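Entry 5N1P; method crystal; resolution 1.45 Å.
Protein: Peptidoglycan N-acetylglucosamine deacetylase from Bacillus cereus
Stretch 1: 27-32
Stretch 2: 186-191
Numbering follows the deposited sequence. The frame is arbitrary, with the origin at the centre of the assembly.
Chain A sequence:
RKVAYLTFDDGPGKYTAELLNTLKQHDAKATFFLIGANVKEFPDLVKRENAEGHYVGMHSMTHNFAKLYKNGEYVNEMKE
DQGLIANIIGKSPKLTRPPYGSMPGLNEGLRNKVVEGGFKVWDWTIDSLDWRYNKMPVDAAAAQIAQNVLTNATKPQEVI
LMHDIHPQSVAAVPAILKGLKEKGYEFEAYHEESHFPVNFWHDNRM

Stretch 1 27-32: DAKATF
Stretch 2 (186-191) EFEAYH

Residues 27-32 and 186-191 form a small contact of mixed backbone and side-chain character between two extended segments running in roughly the same direction, fastened by two direct hydrogen bonds and one water bridge. The end-to-end vectors from CA of residue 28 to 31 and from CA of 187 to 190 diverge by 27°, and the pair together buries 286 Å². The register follows from the CA-CA separations: 5.2 Å for Ala 28 with Phe 187, 4.8 Å for Lys 29 with Glu 188, and 4.3 Å for Ala 30 with Ala 189.

The backbones are extended through this register. Phi/psi are -104/143 at Ala 28, -113/144 at Lys 29, -140/-176 at Ala 30 and -130/135 at Thr 31, against -106/109 at Phe 187, -119/155 at Glu 188, -80/161 at Ala 189 and -62/147 at Tyr 190. Asp 27, at 47/44, departs from this pattern. Thr 31 and Phe 32 are strand, as are Glu 186 and Phe 187, while Glu 188 to Tyr 190 are loop.

The first hydrogen bond runs from Lys 29 N to Phe 187 O, long at 3.3 Å but nearly straight, with an angle of 165° at the hydrogen. The second is shorter: Tyr 190 N donates to Thr 31 OG1 at 2.9 Å, also at 165°. Thr 31 points its CA-to-CB bond toward the other segment, and chi1 of -62° (m) places the hydroxyl to accept this amide. Between these bonds, Lys 29 O and Glu 188 O lie 3.3 Å apart; both are acceptors, so proximity brings no bond. A water lies 2.8 Å from Glu 188 O, to which it donates, and 2.7 Å from Thr 31 OG1, linking carbonyl and hydroxyl.

The closest carbon contact between side chains is Ala 28 CB to Phe 187 CB, 3.8 Å, a van der Waals distance; Ala 28 CB lies oblique to the aromatic ring. Phe 187 starts toward the first segment, but with chi1 -72° (m) and chi2 -88° its end leads away. Lys 29 CB lies 4.0 Å from Ala 189 CB. Side chain also packs against backbone: Ala 189 CB approaches Ala 30 O to 3.2 Å, while Ala 30 itself points away, and Lys 29 CB is 3.6 Å from Ala 189 N before its m, m, t, m chain leads away.

Tyr 190 (chi1 176°, t; chi2 86°) brings CB to 3.5 Å from Thr 31 OG1 before its end leads away. Within the second segment, His 191 (chi1 -82°, m; chi2 83°) donates from ND1 to Ala 189 O at a short 2.5 Å.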

# COMPACT_ATOMS: atom_id res chain seq x y z
N ASP A 27 8.36 -4.62 -15.63
CA ASP A 27 9.18 -3.49 -15.20
C ASP A 27 8.35 -2.42 -14.50
O ASP A 27 8.50 -1.22 -14.76
CB ASP A 27 9.94 -2.89 -16.38
CG ASP A 27 10.97 -3.85 -16.96
OD1 ASP A 27 11.87 -4.27 -16.20
OD2 ASP A 27 10.88 -4.18 -18.16
N ALA A 28 7.46 -2.86 -13.62
CA ALA A 28 6.62 -1.96 -12.85
C ALA A 28 7.15 -1.88 -11.42
O ALA A 28 7.62 -2.88 -10.89
CB ALA A 28 5.18 -2.43 -12.86
N LYS A 29 7.08 -0.69 -10.83
CA LYS A 29 7.47 -0.50 -9.44
C LYS A 29 6.22 -0.17 -8.64
O LYS A 29 5.31 0.49 -9.15
CB LYS A 29 8.52 0.61 -9.30
CG LYS A 29 9.82 0.37 -10.08
CD LYS A 29 10.49 -0.92 -9.66
CE LYS A 29 11.95 -0.96 -10.12
NZ LYS A 29 12.07 -1.03 -11.60
N ALA A 30 6.15 -0.64 -7.40
CA ALA A 30 4.94 -0.50 -6.61
C ALA A 30 5.28 -0.16 -5.17
O ALA A 30 6.46 0.03 -4.84
CB ALA A 30 4.13 -1.79 -6.68
N THR A 31 4.25 -0.10 -4.33
CA THR A 31 4.41 0.32 -2.94
C THR A 31 3.72 -0.71 -2.06
O THR A 31 2.62 -1.14 -2.36
CB THR A 31 3.79 1.72 -2.74
OG1 THR A 31 4.50 2.66 -3.57
CG2 THR A 31 3.86 2.17 -1.28
N PHE A 32 4.38 -1.11 -0.97
CA PHE A 32 3.87 -2.15 -0.08
C PHE A 32 3.73 -1.61 1.32
O PHE A 32 4.66 -0.98 1.81
CB PHE A 32 4.83 -3.36 -0.05
CG PHE A 32 4.87 -4.12 -1.34
CD1 PHE A 32 5.70 -3.73 -2.37
CD2 PHE A 32 4.02 -5.20 -1.55
CE1 PHE A 32 5.72 -4.41 -3.58
CE2 PHE A 32 4.03 -5.90 -2.74
CZ PHE A 32 4.88 -5.50 -3.76
N GLU A 186 2.48 5.45 -16.33
CA GLU A 186 3.68 4.72 -15.92
C GLU A 186 3.48 4.21 -14.49
O GLU A 186 2.72 4.80 -13.72
CB GLU A 186 4.92 5.60 -16.02
CG GLU A 186 5.56 5.61 -17.41
CD GLU A 186 6.31 6.90 -17.71
OE1 GLU A 186 6.82 7.53 -16.77
OE2 GLU A 186 6.40 7.27 -18.90
N PHE A 187 4.16 3.12 -14.15
CA PHE A 187 4.01 2.55 -12.81
C PHE A 187 5.22 2.80 -11.93
O PHE A 187 6.29 2.22 -12.14
CB PHE A 187 3.75 1.05 -12.92
CG PHE A 187 2.38 0.72 -13.42
CD1 PHE A 187 1.32 0.60 -12.54
CD2 PHE A 187 2.15 0.56 -14.77
CE1 PHE A 187 0.05 0.32 -12.99
CE2 PHE A 187 0.89 0.27 -15.24
CZ PHE A 187 -0.16 0.15 -14.34
N GLU A 188 5.04 3.67 -10.94
CA GLU A 188 6.14 4.03 -10.06
C GLU A 188 5.85 3.68 -8.62
O GLU A 188 4.70 3.58 -8.20
CB GLU A 188 6.46 5.53 -10.14
CG GLU A 188 7.06 5.96 -11.47
CD GLU A 188 7.72 7.32 -11.38
OE1 GLU A 188 7.14 8.21 -10.72
OE2 GLU A 188 8.81 7.50 -11.97
N ALA A 189 6.93 3.49 -7.87
CA ALA A 189 6.82 3.37 -6.43
C ALA A 189 6.69 4.75 -5.82
O ALA A 189 7.05 5.75 -6.43
CB ALA A 189 8.02 2.66 -5.85
N TYR A 190 6.21 4.80 -4.59
CA TYR A 190 6.31 6.00 -3.79
C TYR A 190 7.75 6.37 -3.56
O TYR A 190 8.60 5.52 -3.39
CB TYR A 190 5.59 5.84 -2.46
CG TYR A 190 5.72 7.01 -1.51
CD1 TYR A 190 4.85 8.10 -1.60
CD2 TYR A 190 6.70 7.03 -0.52
CE1 TYR A 190 4.96 9.18 -0.73
CE2 TYR A 190 6.82 8.10 0.35
CZ TYR A 190 5.93 9.17 0.25
OH TYR A 190 6.08 10.21 1.14
N HIS A 191 7.97 7.68 -3.49
CA HIS A 191 9.27 8.33 -3.35
C HIS A 191 9.23 9.42 -2.27
O HIS A 191 8.52 10.41 -2.42
CB HIS A 191 9.56 8.77 -4.77
CG HIS A 191 10.13 7.69 -5.63
ND1 HIS A 191 9.37 6.74 -6.28
CD2 HIS A 191 11.32 7.71 -6.27
CE1 HIS A 191 10.14 6.05 -7.10
NE2 HIS A 191 11.34 6.63 -7.12
O HOH W 1 3.25 2.60 -5.99